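Local atomic coordinates of alpha-1,2-mannosidase (Bacteroides thetaiotaomicron, PDB entry 2WW2), a protein that hydrolyses alpha-mannosides with inversion of anomeric configuration, as a member of the calcium-dependent glycoside hydrolase family 92. Residues S125-G130 and N248-D253; A181-M186 and I238-A243. All coordinates share one frame; numbering follows the deposited sequence.

Interaction 1 (S125-G130 and N248-D253); sequences SATSRG and NREVAD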
ATOM      1  N   SER A 125       0.218 -44.841 -13.756  1.00  8.61           N
ATOM      2  CA  SER A 125      -0.920 -44.338 -14.499  1.00  8.21           C
ATOM      3  C   SER A 125      -2.152 -44.840 -13.768  1.00  8.38           C
ATOM      4  O   SER A 125      -2.125 -45.922 -13.185  1.00  8.18           O
ATOM      5  CB  SER A 125      -0.886 -44.883 -15.939  1.00  7.85           C
ATOM      6  OG  SER A 125       0.167 -44.250 -16.672  1.00  8.57           O
ATOM      7  N   ALA A 126      -3.231 -44.065 -13.785  1.00  8.08           N
ATOM      8  CA  ALA A 126      -4.407 -44.429 -13.004  1.00  8.05           C
ATOM      9  C   ALA A 126      -5.599 -44.810 -13.877  1.00  8.39           C
ATOM     10  O   ALA A 126      -5.740 -44.325 -15.000  1.00  9.37           O
ATOM     11  CB  ALA A 126      -4.785 -43.266 -12.079  1.00  8.09           C
ATOM     12  N   THR A 127      -6.467 -45.659 -13.347  1.00  8.43           N
ATOM     13  CA  THR A 127      -7.786 -45.849 -13.913  1.00  7.91           C
ATOM     14  C   THR A 127      -8.697 -45.105 -12.928  1.00  8.69           C
ATOM     15  O   THR A 127      -8.189 -44.387 -12.072  1.00  9.06           O
ATOM     16  CB  THR A 127      -8.160 -47.353 -13.966  1.00  7.98           C
ATOM     17  OG1 THR A 127      -8.125 -47.910 -12.646  1.00  7.76           O
ATOM     18  CG2 THR A 127      -7.171 -48.136 -14.873  1.00  6.19           C
ATOM     19  N   SER A 128     -10.016 -45.279 -13.023  1.00  8.00           N
ATOM     20  CA  SER A 128     -10.940 -44.627 -12.080  1.00  8.41           C
ATOM     21  C   SER A 128     -10.629 -45.015 -10.633  1.00  8.24           C
ATOM     22  O   SER A 128     -10.652 -44.174  -9.735  1.00  8.51           O
ATOM     23  CB  SER A 128     -12.390 -45.030 -12.386  1.00  8.70           C
ATOM     24  OG  SER A 128     -12.806 -44.487 -13.639  1.00 10.88           O
ATOM     25  N   ARG A 129     -10.361 -46.300 -10.414  1.00  8.00           N
ATOM     26  CA  ARG A 129     -10.227 -46.825  -9.059  1.00  7.61           C
ATOM     27  C   ARG A 129      -8.902 -47.549  -8.802  1.00  7.37           C
ATOM     28  O   ARG A 129      -8.603 -47.901  -7.678  1.00  7.51           O
ATOM     29  CB  ARG A 129     -11.432 -47.727  -8.749  1.00  7.91           C
ATOM     30  CG  ARG A 129     -12.750 -46.957  -8.863  1.00  7.77           C
ATOM     31  CD  ARG A 129     -14.007 -47.867  -8.690  1.00  8.71           C
ATOM     32  NE  ARG A 129     -15.187 -47.091  -9.037  1.00  8.18           N
ATOM     33  CZ  ARG A 129     -15.580 -46.866 -10.283  1.00 10.98           C
ATOM     34  NH1 ARG A 129     -14.888 -47.368 -11.303  1.00  8.26           N
ATOM     35  NH2 ARG A 129     -16.664 -46.136 -10.509  1.00 10.90           N
ATOM     36  N   GLY A 130      -8.075 -47.716  -9.830  1.00  7.70           N
ATOM     37  CA  GLY A 130      -6.811 -48.410  -9.613  1.00  7.44           C
ATOM     38  C   GLY A 130      -5.638 -47.681 -10.239  1.00  7.68           C
ATOM     39  O   GLY A 130      -5.804 -46.578 -10.780  1.00  7.76           O
ATOM     40  N   ASN A 248      -9.847 -56.492 -10.673  1.00 10.99           N
ATOM     41  CA  ASN A 248      -9.999 -57.412 -11.806  1.00 11.64           C
ATOM     42  C   ASN A 248     -10.599 -56.744 -13.028  1.00 11.68           C
ATOM     43  O   ASN A 248     -10.227 -57.051 -14.172  1.00 11.54           O
ATOM     44  CB  ASN A 248     -10.790 -58.648 -11.385  1.00 12.20           C
ATOM     45  CG  ASN A 248      -9.952 -59.597 -10.564  1.00 15.21           C
ATOM     46  OD1 ASN A 248      -8.792 -59.859 -10.898  1.00 19.35           O
ATOM     47  ND2 ASN A 248     -10.528 -60.129  -9.487  1.00 19.53           N
ATOM     48  N   ARG A 249     -11.497 -55.795 -12.798  1.00 10.65           N
ATOM     49  CA  ARG A 249     -12.090 -55.101 -13.916  1.00 10.88           C
ATOM     50  C   ARG A 249     -11.135 -54.091 -14.538  1.00 10.71           C
ATOM     51  O   ARG A 249     -11.118 -53.931 -15.759  1.00 10.45           O
ATOM     52  CB  ARG A 249     -13.377 -54.393 -13.506  1.00 11.07           C
ATOM     53  CG  ARG A 249     -14.174 -53.922 -14.714  1.00 13.21           C
ATOM     54  CD  ARG A 249     -15.488 -53.286 -14.325  1.00 14.28           C
ATOM     55  NE  ARG A 249     -16.427 -54.206 -13.679  1.00 14.69           N
ATOM     56  CZ  ARG A 249     -16.826 -54.112 -12.411  1.00 16.00           C
ATOM     57  NH1 ARG A 249     -16.321 -53.168 -11.612  1.00 14.99           N
ATOM     58  NH2 ARG A 249     -17.716 -54.972 -11.932  1.00 15.16           N
ATOM     59  N   GLU A 250     -10.347 -53.401 -13.709  1.00  9.59           N
ATOM     60  CA  GLU A 250      -9.650 -52.205 -14.189  1.00  9.37           C
ATOM     61  C   GLU A 250      -8.157 -52.380 -14.448  1.00  9.34           C
ATOM     62  O   GLU A 250      -7.611 -51.709 -15.333  1.00  9.58           O
ATOM     63  CB  GLU A 250      -9.876 -51.010 -13.241  1.00  9.84           C
ATOM     64  CG  GLU A 250     -11.356 -50.600 -13.080  1.00  9.85           C
ATOM     65  CD  GLU A 250     -11.563 -49.374 -12.186  1.00 13.10           C
ATOM     66  OE1 GLU A 250     -10.616 -48.565 -12.042  1.00 10.59           O
ATOM     67  OE2 GLU A 250     -12.689 -49.225 -11.624  1.00 13.59           O
ATOM     68  N   VAL A 251      -7.473 -53.215 -13.670  1.00  8.59           N
ATOM     69  CA  VAL A 251      -6.000 -53.244 -13.797  1.00  9.64           C
ATOM     70  C   VAL A 251      -5.371 -54.635 -13.942  1.00  9.74           C
ATOM     71  O   VAL A 251      -4.187 -54.751 -14.286  1.00  9.85           O
ATOM     72  CB  VAL A 251      -5.290 -52.494 -12.618  1.00  8.66           C
ATOM     73  CG1 VAL A 251      -5.551 -50.967 -12.695  1.00  8.40           C
ATOM     74  CG2 VAL A 251      -5.736 -53.066 -11.262  1.00  8.98           C
ATOM     75  N   ALA A 252      -6.141 -55.687 -13.676  1.00 10.13           N
ATOM     76  CA  ALA A 252      -5.586 -57.043 -13.737  1.00 10.57           C
ATOM     77  C   ALA A 252      -4.895 -57.263 -15.076  1.00 11.17           C
ATOM     78  O   ALA A 252      -5.434 -56.889 -16.109  1.00 11.31           O
ATOM     79  CB  ALA A 252      -6.690 -58.106 -13.511  1.00 11.37           C
ATOM     80  N   ASP A 253      -3.694 -57.842 -15.045  1.00 11.75           N
ATOM     81  CA  ASP A 253      -2.933 -58.198 -16.258  1.00 13.19           C
ATOM     82  C   ASP A 253      -2.342 -57.020 -17.019  1.00 12.90           C
ATOM     83  O   ASP A 253      -1.690 -57.218 -18.039  1.00 12.64           O
ATOM     84  CB  ASP A 253      -3.777 -59.008 -17.243  1.00 13.71           C
ATOM     85  CG  ASP A 253      -4.315 -60.288 -16.637  1.00 17.05           C
ATOM     86  OD1 ASP A 253      -5.513 -60.566 -16.847  1.00 21.66           O
ATOM     87  OD2 ASP A 253      -3.554 -60.995 -15.941  1.00 19.02           O
TER
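Glu250 presents its carboxylate to Thr127 and Arg129, in the turn of a beta-hairpin that joins strands 121-126 and 130-136. The oxygen OE1 takes two bonds. The hydroxyl OG1 of Thr127 donates to the anti lone pair of Glu250 OE1 at 2.6 Å, and the backbone N of Arg129 reaches the syn lone pair of OE1 at 2.8 Å. The second oxygen, Glu250 OE2, forms a salt bridge with NH1 of Arg129 at 2.9 Å. That bond lies close to the guanidinium plane but meets the carboxylate 30° out of its own plane; the two planes are turned 74° apart. Gripped at both oxygens, the carboxylate has little freedom to rotate.

The turn is braced from within as well. With chi1 at 59°, Thr127 OG1 sits between its own N and carbonyl carbon, where it accepts from Gly130 N at 2.8 Å, an ST motif; it thus receives one hydrogen bond and gives another. Thr127 N bonds back to Gly130 O. Beyond the carboxylate, Arg129 NH2 also binds Tyr302 O, tying the turn to strand 299-304.

Apolar packing follows just past the helix, where Val251 leaves helical geometry. A beta carbon on Gly130 would be pressed against Val251 CG1. This same methyl rests 3.9 Å from Thr127 CG2.

Interaction 2 (A181-M186 and I238-A243); sequences ANYFMM and ISPEQA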
ATOM      1  N   ALA A 181     -13.400 -47.188   6.128  1.00 10.23           N
ATOM      2  CA  ALA A 181     -12.087 -47.711   5.714  1.00  9.83           C
ATOM      3  C   ALA A 181     -11.983 -47.695   4.207  1.00 10.28           C
ATOM      4  O   ALA A 181     -13.000 -47.809   3.516  1.00 10.28           O
ATOM      5  CB  ALA A 181     -11.877 -49.142   6.196  1.00  9.32           C
ATOM      6  N   ASN A 182     -10.748 -47.572   3.708  1.00  9.09           N
ATOM      7  CA  ASN A 182     -10.463 -47.860   2.322  1.00  9.03           C
ATOM      8  C   ASN A 182      -9.703 -49.200   2.264  1.00  9.03           C
ATOM      9  O   ASN A 182      -8.677 -49.370   2.933  1.00  8.48           O
ATOM     10  CB  ASN A 182      -9.681 -46.697   1.673  1.00  8.50           C
ATOM     11  CG  ASN A 182      -9.361 -46.950   0.219  1.00  9.30           C
ATOM     12  OD1 ASN A 182     -10.188 -46.713  -0.689  1.00 11.26           O
ATOM     13  ND2 ASN A 182      -8.154 -47.418  -0.024  1.00  4.36           N
ATOM     14  N   TYR A 183     -10.256 -50.160   1.521  1.00  8.51           N
ATOM     15  CA  TYR A 183      -9.693 -51.513   1.448  1.00  9.04           C
ATOM     16  C   TYR A 183      -8.894 -51.596   0.168  1.00  9.28           C
ATOM     17  O   TYR A 183      -9.438 -51.369  -0.915  1.00  9.32           O
ATOM     18  CB  TYR A 183     -10.831 -52.536   1.430  1.00  9.20           C
ATOM     19  CG  TYR A 183     -11.763 -52.391   2.612  1.00  9.45           C
ATOM     20  CD1 TYR A 183     -11.440 -52.946   3.847  1.00 10.94           C
ATOM     21  CD2 TYR A 183     -12.942 -51.657   2.512  1.00 10.79           C
ATOM     22  CE1 TYR A 183     -12.294 -52.807   4.955  1.00 11.67           C
ATOM     23  CE2 TYR A 183     -13.805 -51.514   3.616  1.00 11.34           C
ATOM     24  CZ  TYR A 183     -13.465 -52.089   4.822  1.00 12.55           C
ATOM     25  OH  TYR A 183     -14.287 -51.940   5.909  1.00 13.01           O
ATOM     26  N   PHE A 184      -7.602 -51.895   0.271  1.00  9.03           N
ATOM     27  CA  PHE A 184      -6.761 -51.878  -0.921  1.00  9.16           C
ATOM     28  C   PHE A 184      -6.104 -53.233  -1.188  1.00  9.80           C
ATOM     29  O   PHE A 184      -6.009 -54.087  -0.298  1.00  8.74           O
ATOM     30  CB  PHE A 184      -5.718 -50.755  -0.843  1.00  8.71           C
ATOM     31  CG  PHE A 184      -4.742 -50.895   0.306  1.00  9.43           C
ATOM     32  CD1 PHE A 184      -3.612 -51.707   0.187  1.00 11.30           C
ATOM     33  CD2 PHE A 184      -4.935 -50.196   1.488  1.00 10.86           C
ATOM     34  CE1 PHE A 184      -2.703 -51.824   1.245  1.00 11.69           C
ATOM     35  CE2 PHE A 184      -4.038 -50.309   2.561  1.00  9.57           C
ATOM     36  CZ  PHE A 184      -2.920 -51.120   2.443  1.00  9.03           C
ATOM     37  N   MET A 185      -5.688 -53.442  -2.436  1.00 10.30           N
ATOM     38  CA  MET A 185      -4.925 -54.638  -2.775  1.00 11.37           C
ATOM     39  C   MET A 185      -3.983 -54.315  -3.905  1.00 11.10           C
ATOM     40  O   MET A 185      -4.245 -53.421  -4.729  1.00 10.56           O
ATOM     41  CB  MET A 185      -5.815 -55.837  -3.150  1.00 12.29           C
ATOM     42  CG  MET A 185      -6.524 -55.749  -4.487  1.00 14.93           C
ATOM     43  SD  MET A 185      -7.142 -57.356  -5.096  1.00 19.25           S
ATOM     44  CE  MET A 185      -5.670 -58.156  -5.705  1.00 20.50           C
ATOM     45  N   MET A 186      -2.882 -55.048  -3.939  1.00 10.49           N
ATOM     46  CA  MET A 186      -1.911 -54.852  -4.998  1.00 10.47           C
ATOM     47  C   MET A 186      -1.198 -56.150  -5.335  1.00 10.13           C
ATOM     48  O   MET A 186      -1.133 -57.082  -4.528  1.00  9.88           O
ATOM     49  CB  MET A 186      -0.912 -53.767  -4.611  1.00 10.54           C
ATOM     50  CG  MET A 186      -0.027 -54.125  -3.468  1.00 11.35           C
ATOM     51  SD  MET A 186       0.990 -52.722  -2.964  1.00 16.84           S
ATOM     52  CE  MET A 186      -0.213 -51.824  -1.994  1.00 12.08           C
ATOM     53  N   ILE A 238     -16.101 -50.051  -0.105  1.00  7.70           N
ATOM     54  CA  ILE A 238     -17.173 -50.978   0.281  1.00  8.25           C
ATOM     55  C   ILE A 238     -16.659 -52.182   1.059  1.00  8.74           C
ATOM     56  O   ILE A 238     -17.158 -52.461   2.152  1.00  8.17           O
ATOM     57  CB  ILE A 238     -18.019 -51.413  -0.955  1.00  8.55           C
ATOM     58  CG1 ILE A 238     -18.823 -50.214  -1.453  1.00  9.19           C
ATOM     59  CG2 ILE A 238     -18.974 -52.607  -0.618  1.00  6.95           C
ATOM     60  CD1 ILE A 238     -19.381 -50.380  -2.870  1.00  9.51           C
ATOM     61  N   SER A 239     -15.660 -52.878   0.515  1.00  9.31           N
ATOM     62  CA  SER A 239     -15.147 -54.100   1.137  1.00 10.22           C
ATOM     63  C   SER A 239     -13.906 -54.613   0.408  1.00 10.84           C
ATOM     64  O   SER A 239     -13.644 -54.221  -0.732  1.00 11.19           O
ATOM     65  CB  SER A 239     -16.220 -55.182   1.033  1.00 10.32           C
ATOM     66  OG  SER A 239     -16.281 -55.641  -0.319  1.00  9.45           O
ATOM     67  N   PRO A 240     -13.149 -55.523   1.045  1.00 11.35           N
ATOM     68  CA  PRO A 240     -12.029 -56.144   0.341  1.00 11.46           C
ATOM     69  C   PRO A 240     -12.468 -56.908  -0.906  1.00 11.68           C
ATOM     70  O   PRO A 240     -11.768 -56.884  -1.918  1.00 11.11           O
ATOM     71  CB  PRO A 240     -11.435 -57.093   1.397  1.00 11.62           C
ATOM     72  CG  PRO A 240     -11.751 -56.413   2.691  1.00 11.18           C
ATOM     73  CD  PRO A 240     -13.154 -55.880   2.478  1.00 11.84           C
ATOM     74  N   GLU A 241     -13.625 -57.565  -0.839  1.00 11.82           N
ATOM     75  CA  GLU A 241     -14.190 -58.228  -2.018  1.00 12.23           C
ATOM     76  C   GLU A 241     -14.447 -57.244  -3.171  1.00 11.11           C
ATOM     77  O   GLU A 241     -14.166 -57.545  -4.329  1.00 11.47           O
ATOM     78  CB  GLU A 241     -15.485 -58.966  -1.641  1.00 13.01           C
ATOM     79  CG  GLU A 241     -15.257 -60.148  -0.684  1.00 16.94           C
ATOM     80  CD  GLU A 241     -14.778 -59.727   0.726  1.00 21.43           C
ATOM     81  OE1 GLU A 241     -15.145 -58.623   1.219  1.00 18.04           O
ATOM     82  OE2 GLU A 241     -14.035 -60.530   1.348  1.00 24.15           O
ATOM     83  N   GLN A 242     -14.985 -56.071  -2.869  1.00 10.11           N
ATOM     84  CA  GLN A 242     -15.239 -55.098  -3.927  1.00  9.66           C
ATOM     85  C   GLN A 242     -13.917 -54.543  -4.454  1.00  9.38           C
ATOM     86  O   GLN A 242     -13.806 -54.220  -5.632  1.00  9.51           O
ATOM     87  CB  GLN A 242     -16.137 -53.958  -3.434  1.00  9.44           C
ATOM     88  CG  GLN A 242     -16.481 -52.933  -4.518  1.00  9.87           C
ATOM     89  CD  GLN A 242     -17.269 -53.527  -5.687  1.00 11.34           C
ATOM     90  OE1 GLN A 242     -18.243 -54.267  -5.487  1.00 10.19           O
ATOM     91  NE2 GLN A 242     -16.870 -53.181  -6.911  1.00 10.50           N
ATOM     92  N   ALA A 243     -12.919 -54.420  -3.587  1.00  8.87           N
ATOM     93  CA  ALA A 243     -11.600 -53.961  -4.060  1.00  9.93           C
ATOM     94  C   ALA A 243     -11.047 -54.948  -5.093  1.00  9.64           C
ATOM     95  O   ALA A 243     -10.411 -54.551  -6.077  1.00 10.75           O
ATOM     96  CB  ALA A 243     -10.623 -53.783  -2.894  1.00  9.52           C
TER
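Tyr183 meets Pro240 and Ser239 because its chi1 of -56° sets CG beside the backbone N and anti to the carbonyl carbon, while chi2 of -82° turns CD1 to the proline ring and CD2 to the serine backbone. The motif is a helix start laid on a beta-sheet: strand 182-188 belongs to the antiparallel N-terminal domain, its neighbour 229-236 runs out into the loop at Ile238, and the chain then enters helix 240-250 over the Tyr183 side of the strand. Backbone bonds between Tyr183 and Ser236 knit the two strands together just before that departure.

The proline makes a CH-pi contact. Pro240 CD lies over one face of the Tyr183 ring, 3.9 Å from the centroid and displaced toward the rim, and Pro240 CG comes as close as CD to Tyr183 CD1. At the CD2 side of the ring, Tyr183 CD2 is 3.6 Å from Ser239 CA, obliquely placed like Ile238 O near CE2. Replacing Tyr183 with an alanine would probably open a gap beside Pro240 CD and Ser239 CA, leaving the first turn of the helix without the ring it packs on.

Ser239 is the N-cap: its OG accepts from Gln242 N at 2.9 Å, and its carbonyl O takes the Ala243 N bond, so the residue touching the aromatic ring also closes the helix start.

One turn on, the contact continues without any hydrogen bond between the two segments. Met185 adds only a loose approach, with CG at 4.4 Å from Ala243 O. The tighter meeting is made by the Ala243 methyl, whose CB lies 3.3 Å from Tyr183 O.

In the fold
Both contacts use helix 240-250: interaction 2 seats its first turn on strand 182-188, and interaction 1 holds its last turn to the hairpin between strands 121-126 and 130-136. Their centres are about 13 Å apart and their nearest atoms about 5 Å, so they do not touch. In sequence, interaction 2 is nested inside the loop closed by interaction 1. Strand 299-304 lies beside both, since Phe304 O accepts from Gln242 at one end of the helix and from Arg249 at the other. The centres of interactions 1 and 2 lie about 24 and 27 Å from the centre of the chain, and none of their residues belongs to either sodium site.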